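Side-chain contacts in lipase (Photobacterium sp. M37, PDB 2ORY), which probably hydrolyses the ester bonds of triacylglycerols as a cold-adapted lipase of the alpha/beta hydrolase fold: residues V95-W100 with D236-A241; P299-Y304 with A308-V313. All blocks are in the same frame, centred on the assembly; numbering follows the deposited sequence.

How the contacts relate
Contact 1 comes first along the chain and closes before contact 2 opens; their centres lie about 12 Å apart, on the same side of the chain's centre. In 95-100 with 236-241 the start of helix 97-102 meets the loop that follows helix 214-224, whereas 299-304 with 308-313 is local, joining a loop to the first turns of helix 304-319. The two touch directly: OD2 of D236 lies 2.8 Å from ND1 of H312, a probable hydrogen bond, and CG2 of V238 packs 3.4 Å from CE1 of H312. S174, H312 and D236 have the geometry of a Ser-His-Asp triad: contact 1 holds the probable acid, and contact 2 lies at the start of the helix carrying the histidine.

Contact 1 of 2, residues V95-W100 with D236-A241; sequences VSISDW and DIVPYA
I97 reaches across to I237 and V238, and the contact is built from aliphatic carbons and one ring edge. CG2 of I97 meets CD1 of I237 at 3.8 Å, while CD1 of the same isoleucine lies 3.8 Å from CG2 of V238. Thus both branches of I97 are engaged, and CG2 of V238 also touches its CG1. In V238 CG1 is anti to the backbone N (chi1 174°), which sends this methyl to the indole of W100 and CG2 to I97. CH2 of W100 receives CG1 of V238 at 4.0 Å, at the ring edge near its plane. On one face of the indole, offset toward the rim, lies the carbonyl oxygen of I97.

Between the two segments the contact is apolar; the polar bonds run within a segment or to residues outside it. OD1 of D236 accepts the backbone N-H of V238 (3.2 Å), which comes from well above the carboxylate plane (64° out of it) and makes an Asx turn. Its other oxygen, OD2, also bonds to Y316 OH, so turn and tyrosine probably help to orient the acid of a likely catalytic triad.

Around this buried patch, helix 304-319 supplies H312 against I97, and Y304 and A308 against I237. W100 touches S174, on the probable nucleophile elbow after strand 166-173, and helix 97-102 adds F102 against I237 and L101 against V238.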
loop_
_atom_site.group_PDB
_atom_site.type_symbol
_atom_site.label_atom_id
_atom_site.label_comp_id
_atom_site.label_asym_id
_atom_site.label_seq_id
_atom_site.Cartn_x
_atom_site.Cartn_y
_atom_site.Cartn_z
ATOM N N VAL A 95 9.148 -6.737 4.617
ATOM C CA VAL A 95 9.818 -8.035 4.445
ATOM C C VAL A 95 9.393 -9.121 5.410
ATOM O O VAL A 95 9.386 -10.297 5.056
ATOM C CB VAL A 95 11.363 -7.913 4.519
ATOM C CG1 VAL A 95 11.848 -6.828 3.556
ATOM C CG2 VAL A 95 11.809 -7.601 5.953
ATOM N N SER A 96 9.025 -8.721 6.618
ATOM C CA SER A 96 8.621 -9.657 7.657
ATOM C C SER A 96 7.157 -10.047 7.558
ATOM O O SER A 96 6.421 -9.981 8.542
ATOM C CB SER A 96 8.892 -9.031 9.022
ATOM O OG SER A 96 10.265 -8.736 9.151
ATOM N N ILE A 97 6.749 -10.503 6.382
ATOM C CA ILE A 97 5.362 -10.877 6.145
ATOM C C ILE A 97 4.686 -11.749 7.211
ATOM O O ILE A 97 3.558 -11.462 7.623
ATOM C CB ILE A 97 5.211 -11.564 4.730
ATOM C CG1 ILE A 97 5.641 -10.591 3.632
ATOM C CG2 ILE A 97 3.766 -11.990 4.485
ATOM C CD1 ILE A 97 5.900 -11.261 2.303
ATOM N N SER A 98 5.357 -12.802 7.667
ATOM C CA SER A 98 4.747 -13.709 8.647
ATOM C C SER A 98 4.375 -12.992 9.945
ATOM O O SER A 98 3.394 -13.338 10.592
ATOM C CB SER A 98 5.693 -14.888 8.942
ATOM O OG SER A 98 5.063 -15.871 9.736
ATOM N N ASP A 99 5.153 -11.980 10.309
ATOM C CA ASP A 99 4.892 -11.236 11.534
ATOM C C ASP A 99 3.774 -10.203 11.416
ATOM O O ASP A 99 2.836 -10.253 12.201
ATOM C CB ASP A 99 6.165 -10.553 12.047
ATOM C CG ASP A 99 7.235 -11.562 12.494
ATOM O OD1 ASP A 99 6.993 -12.781 12.372
ATOM O OD2 ASP A 99 8.315 -11.142 12.959
ATOM N N TRP A 100 3.866 -9.272 10.460
ATOM C CA TRP A 100 2.825 -8.250 10.338
ATOM C C TRP A 100 1.556 -8.693 9.608
ATOM O O TRP A 100 0.500 -8.093 9.801
ATOM C CB TRP A 100 3.372 -6.966 9.695
ATOM C CG TRP A 100 3.806 -7.099 8.271
ATOM C CD1 TRP A 100 5.071 -7.346 7.823
ATOM C CD2 TRP A 100 2.963 -7.047 7.099
ATOM N NE1 TRP A 100 5.072 -7.458 6.453
ATOM C CE2 TRP A 100 3.798 -7.280 5.982
ATOM C CE3 TRP A 100 1.594 -6.829 6.890
ATOM C CZ2 TRP A 100 3.300 -7.303 4.660
ATOM C CZ3 TRP A 100 1.105 -6.848 5.574
ATOM C CH2 TRP A 100 1.960 -7.085 4.482
ATOM N N ASP A 236 3.526 -13.446 -5.138
ATOM C CA ASP A 236 3.608 -12.689 -3.895
ATOM C C ASP A 236 2.458 -13.201 -3.033
ATOM O O ASP A 236 1.297 -13.123 -3.436
ATOM C CB ASP A 236 3.444 -11.191 -4.180
ATOM C CG ASP A 236 3.425 -10.342 -2.912
ATOM O OD1 ASP A 236 3.722 -10.866 -1.818
ATOM O OD2 ASP A 236 3.117 -9.136 -3.013
ATOM N N ILE A 237 2.770 -13.730 -1.853
ATOM C CA ILE A 237 1.725 -14.256 -0.971
ATOM C C ILE A 237 0.814 -13.204 -0.324
ATOM O O ILE A 237 -0.348 -13.485 -0.049
ATOM C CB ILE A 237 2.303 -15.139 0.183
ATOM C CG1 ILE A 237 3.227 -14.303 1.059
ATOM C CG2 ILE A 237 3.050 -16.354 -0.369
ATOM C CD1 ILE A 237 3.810 -15.055 2.218
ATOM N N VAL A 238 1.310 -11.996 -0.098
ATOM C CA VAL A 238 0.509 -10.956 0.566
ATOM C C VAL A 238 -0.904 -10.724 0.040
ATOM O O VAL A 238 -1.864 -10.721 0.812
ATOM C CB VAL A 238 1.277 -9.649 0.582
ATOM C CG1 VAL A 238 0.409 -8.510 1.132
ATOM C CG2 VAL A 238 2.511 -9.848 1.428
ATOM N N PRO A 239 -1.055 -10.514 -1.278
ATOM C CA PRO A 239 -2.391 -10.298 -1.833
ATOM C C PRO A 239 -3.292 -11.505 -1.623
ATOM O O PRO A 239 -4.496 -11.406 -1.839
ATOM C CB PRO A 239 -2.119 -10.077 -3.316
ATOM C CG PRO A 239 -0.809 -9.427 -3.307
ATOM C CD PRO A 239 -0.039 -10.257 -2.308
ATOM N N TYR A 240 -2.716 -12.645 -1.233
ATOM C CA TYR A 240 -3.518 -13.862 -1.029
ATOM C C TYR A 240 -4.318 -13.918 0.269
ATOM O O TYR A 240 -5.021 -14.896 0.523
ATOM C CB TYR A 240 -2.649 -15.126 -1.108
ATOM C CG TYR A 240 -2.250 -15.544 -2.511
ATOM C CD1 TYR A 240 -1.283 -14.830 -3.223
ATOM C CD2 TYR A 240 -2.814 -16.672 -3.115
ATOM C CE1 TYR A 240 -0.881 -15.223 -4.491
ATOM C CE2 TYR A 240 -2.415 -17.083 -4.406
ATOM C CZ TYR A 240 -1.447 -16.349 -5.080
ATOM O OH TYR A 240 -1.029 -16.723 -6.340
ATOM N N ALA A 241 -4.185 -12.891 1.101
ATOM C CA ALA A 241 -4.927 -12.803 2.357
ATOM C C ALA A 241 -5.933 -11.670 2.162
ATOM O O ALA A 241 -5.611 -10.671 1.501
ATOM C CB ALA A 241 -3.985 -12.468 3.500
#

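Contact 2 of 2, residues P299-Y304 with A308-V313; sequences PILIEY and AAYQHV
The carbonyl oxygen of Y304 accepts the backbone N-H of A308 at 2.8 Å. This is the i to i+4 bond of the first turn of helix 304-319, which follows directly on E303 at its N-cap position. The methyl of A308 lies close to the same oxygen, CB to O of Y304 being 3.2 Å, a closeness that comes with the helical bond.

The apolar part belongs to L301 and Y310. A single methyl, CD1 of L301, comes 3.4 Å from CB of Y310 and 3.6 Å from its CG, touching the root of the aromatic side chain obliquely to the ring. With CG of Y310 opposite the backbone N (chi1 177°), the ring leads off from the two carbons that the leucine methyl touches, and the two side chains cross at about a right angle. The leucine thereby lays the loop before the helix against its second turn.

Both tyrosines bond elsewhere through their hydroxyls: Y304 OH with L250 O, and Y310 OH with E318 OE2 farther along the same helix. The ring of Y304 also meets that of Y254.

H312, one turn beyond A308, donates its backbone N-H to O of A308, and its NE2 is hydrogen-bonded to OG of S174. The backbone bond from A308 to Y304 fixes the first turn, while the packing of L301 on Y310 holds the preceding loop to the next one; together they probably help to set the start of the helix that carries the likely triad histidine.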
loop_
_atom_site.group_PDB
_atom_site.type_symbol
_atom_site.label_atom_id
_atom_site.label_comp_id
_atom_site.label_asym_id
_atom_site.label_seq_id
_atom_site.Cartn_x
_atom_site.Cartn_y
_atom_site.Cartn_z
ATOM N N PRO A 299 15.086 -19.553 -7.695
ATOM C CA PRO A 299 15.684 -20.828 -7.274
ATOM C C PRO A 299 16.750 -20.769 -6.175
ATOM O O PRO A 299 16.937 -21.728 -5.437
ATOM C CB PRO A 299 16.223 -21.389 -8.580
ATOM C CG PRO A 299 16.650 -20.139 -9.301
ATOM C CD PRO A 299 15.451 -19.255 -9.092
ATOM N N ILE A 300 17.451 -19.651 -6.064
ATOM C CA ILE A 300 18.476 -19.516 -5.043
ATOM C C ILE A 300 17.882 -19.409 -3.630
ATOM O O ILE A 300 18.518 -19.808 -2.658
ATOM C CB ILE A 300 19.324 -18.263 -5.314
ATOM C CG1 ILE A 300 20.041 -18.392 -6.653
ATOM C CG2 ILE A 300 20.334 -18.061 -4.211
ATOM C CD1 ILE A 300 20.837 -17.139 -7.035
ATOM N N LEU A 301 16.663 -18.886 -3.518
ATOM C CA LEU A 301 16.031 -18.679 -2.214
ATOM C C LEU A 301 15.134 -19.846 -1.855
ATOM O O LEU A 301 13.940 -19.835 -2.162
ATOM C CB LEU A 301 15.231 -17.368 -2.242
ATOM C CG LEU A 301 15.952 -16.175 -2.902
ATOM C CD1 LEU A 301 15.078 -14.940 -2.837
ATOM C CD2 LEU A 301 17.291 -15.903 -2.205
ATOM N N ILE A 302 15.705 -20.840 -1.178
ATOM C CA ILE A 302 14.955 -22.045 -0.842
ATOM C C ILE A 302 14.116 -22.011 0.418
ATOM O O ILE A 302 13.453 -22.999 0.730
ATOM C CB ILE A 302 15.877 -23.275 -0.738
ATOM C CG1 ILE A 302 16.786 -23.117 0.486
ATOM C CG2 ILE A 302 16.703 -23.419 -2.012
ATOM C CD1 ILE A 302 17.650 -24.311 0.794
ATOM N N GLU A 303 14.157 -20.908 1.156
ATOM C CA GLU A 303 13.332 -20.807 2.359
ATOM C C GLU A 303 12.082 -19.999 2.038
ATOM O O GLU A 303 12.168 -18.886 1.520
ATOM C CB GLU A 303 14.091 -20.134 3.506
ATOM C CG GLU A 303 15.332 -20.885 3.921
ATOM C CD GLU A 303 16.103 -20.158 4.986
ATOM O OE1 GLU A 303 15.624 -20.142 6.144
ATOM O OE2 GLU A 303 17.185 -19.601 4.665
ATOM N N TYR A 304 10.928 -20.581 2.342
ATOM C CA TYR A 304 9.624 -19.948 2.121
ATOM C C TYR A 304 9.608 -18.444 2.480
ATOM O O TYR A 304 9.328 -17.594 1.633
ATOM C CB TYR A 304 8.570 -20.702 2.948
ATOM C CG TYR A 304 7.131 -20.378 2.603
ATOM C CD1 TYR A 304 6.502 -20.956 1.493
ATOM C CD2 TYR A 304 6.403 -19.480 3.373
ATOM C CE1 TYR A 304 5.163 -20.637 1.164
ATOM C CE2 TYR A 304 5.085 -19.150 3.053
ATOM C CZ TYR A 304 4.469 -19.730 1.952
ATOM O OH TYR A 304 3.173 -19.377 1.660
ATOM N N ALA A 308 9.333 -15.433 -0.089
ATOM C CA ALA A 308 8.162 -14.586 0.066
ATOM C C ALA A 308 8.542 -13.111 0.156
ATOM O O ALA A 308 7.860 -12.244 -0.404
ATOM C CB ALA A 308 7.374 -15.018 1.307
ATOM N N ALA A 309 9.630 -12.822 0.865
ATOM C CA ALA A 309 10.084 -11.442 0.993
ATOM C C ALA A 309 10.609 -10.929 -0.338
ATOM O O ALA A 309 10.490 -9.741 -0.661
ATOM C CB ALA A 309 11.190 -11.324 2.065
ATOM N N TYR A 310 11.202 -11.825 -1.114
ATOM C CA TYR A 310 11.774 -11.439 -2.398
ATOM C C TYR A 310 10.660 -11.084 -3.362
ATOM O O TYR A 310 10.695 -10.037 -3.999
ATOM C CB TYR A 310 12.598 -12.592 -2.984
ATOM C CG TYR A 310 13.177 -12.291 -4.354
ATOM C CD1 TYR A 310 14.388 -11.622 -4.484
ATOM C CD2 TYR A 310 12.493 -12.645 -5.520
ATOM C CE1 TYR A 310 14.911 -11.307 -5.736
ATOM C CE2 TYR A 310 13.012 -12.336 -6.798
ATOM C CZ TYR A 310 14.224 -11.665 -6.887
ATOM O OH TYR A 310 14.766 -11.347 -8.119
ATOM N N GLN A 311 9.671 -11.968 -3.446
ATOM C CA GLN A 311 8.556 -11.765 -4.350
ATOM C C GLN A 311 7.753 -10.513 -4.011
ATOM O O GLN A 311 7.265 -9.828 -4.912
ATOM C CB GLN A 311 7.637 -12.985 -4.347
ATOM C CG GLN A 311 8.263 -14.276 -4.867
ATOM C CD GLN A 311 8.644 -14.212 -6.340
ATOM O OE1 GLN A 311 8.040 -13.472 -7.119
ATOM N NE2 GLN A 311 9.643 -15.005 -6.731
ATOM N N HIS A 312 7.639 -10.212 -2.718
ATOM C CA HIS A 312 6.868 -9.057 -2.254
ATOM C C HIS A 312 7.557 -7.727 -2.455
ATOM O O HIS A 312 6.916 -6.731 -2.810
ATOM C CB HIS A 312 6.546 -9.223 -0.774
ATOM C CG HIS A 312 5.600 -8.196 -0.232
ATOM N ND1 HIS A 312 4.388 -7.916 -0.824
ATOM C CD2 HIS A 312 5.642 -7.458 0.904
ATOM C CE1 HIS A 312 3.722 -7.057 -0.073
ATOM N NE2 HIS A 312 4.460 -6.765 0.981
ATOM N N VAL A 313 8.863 -7.709 -2.233
ATOM C CA VAL A 313 9.612 -6.470 -2.326
ATOM C C VAL A 313 10.409 -6.326 -3.598
ATOM O O VAL A 313 10.326 -5.294 -4.261
ATOM C CB VAL A 313 10.551 -6.325 -1.112
ATOM C CG1 VAL A 313 11.326 -5.013 -1.166
ATOM C CG2 VAL A 313 9.729 -6.379 0.140
#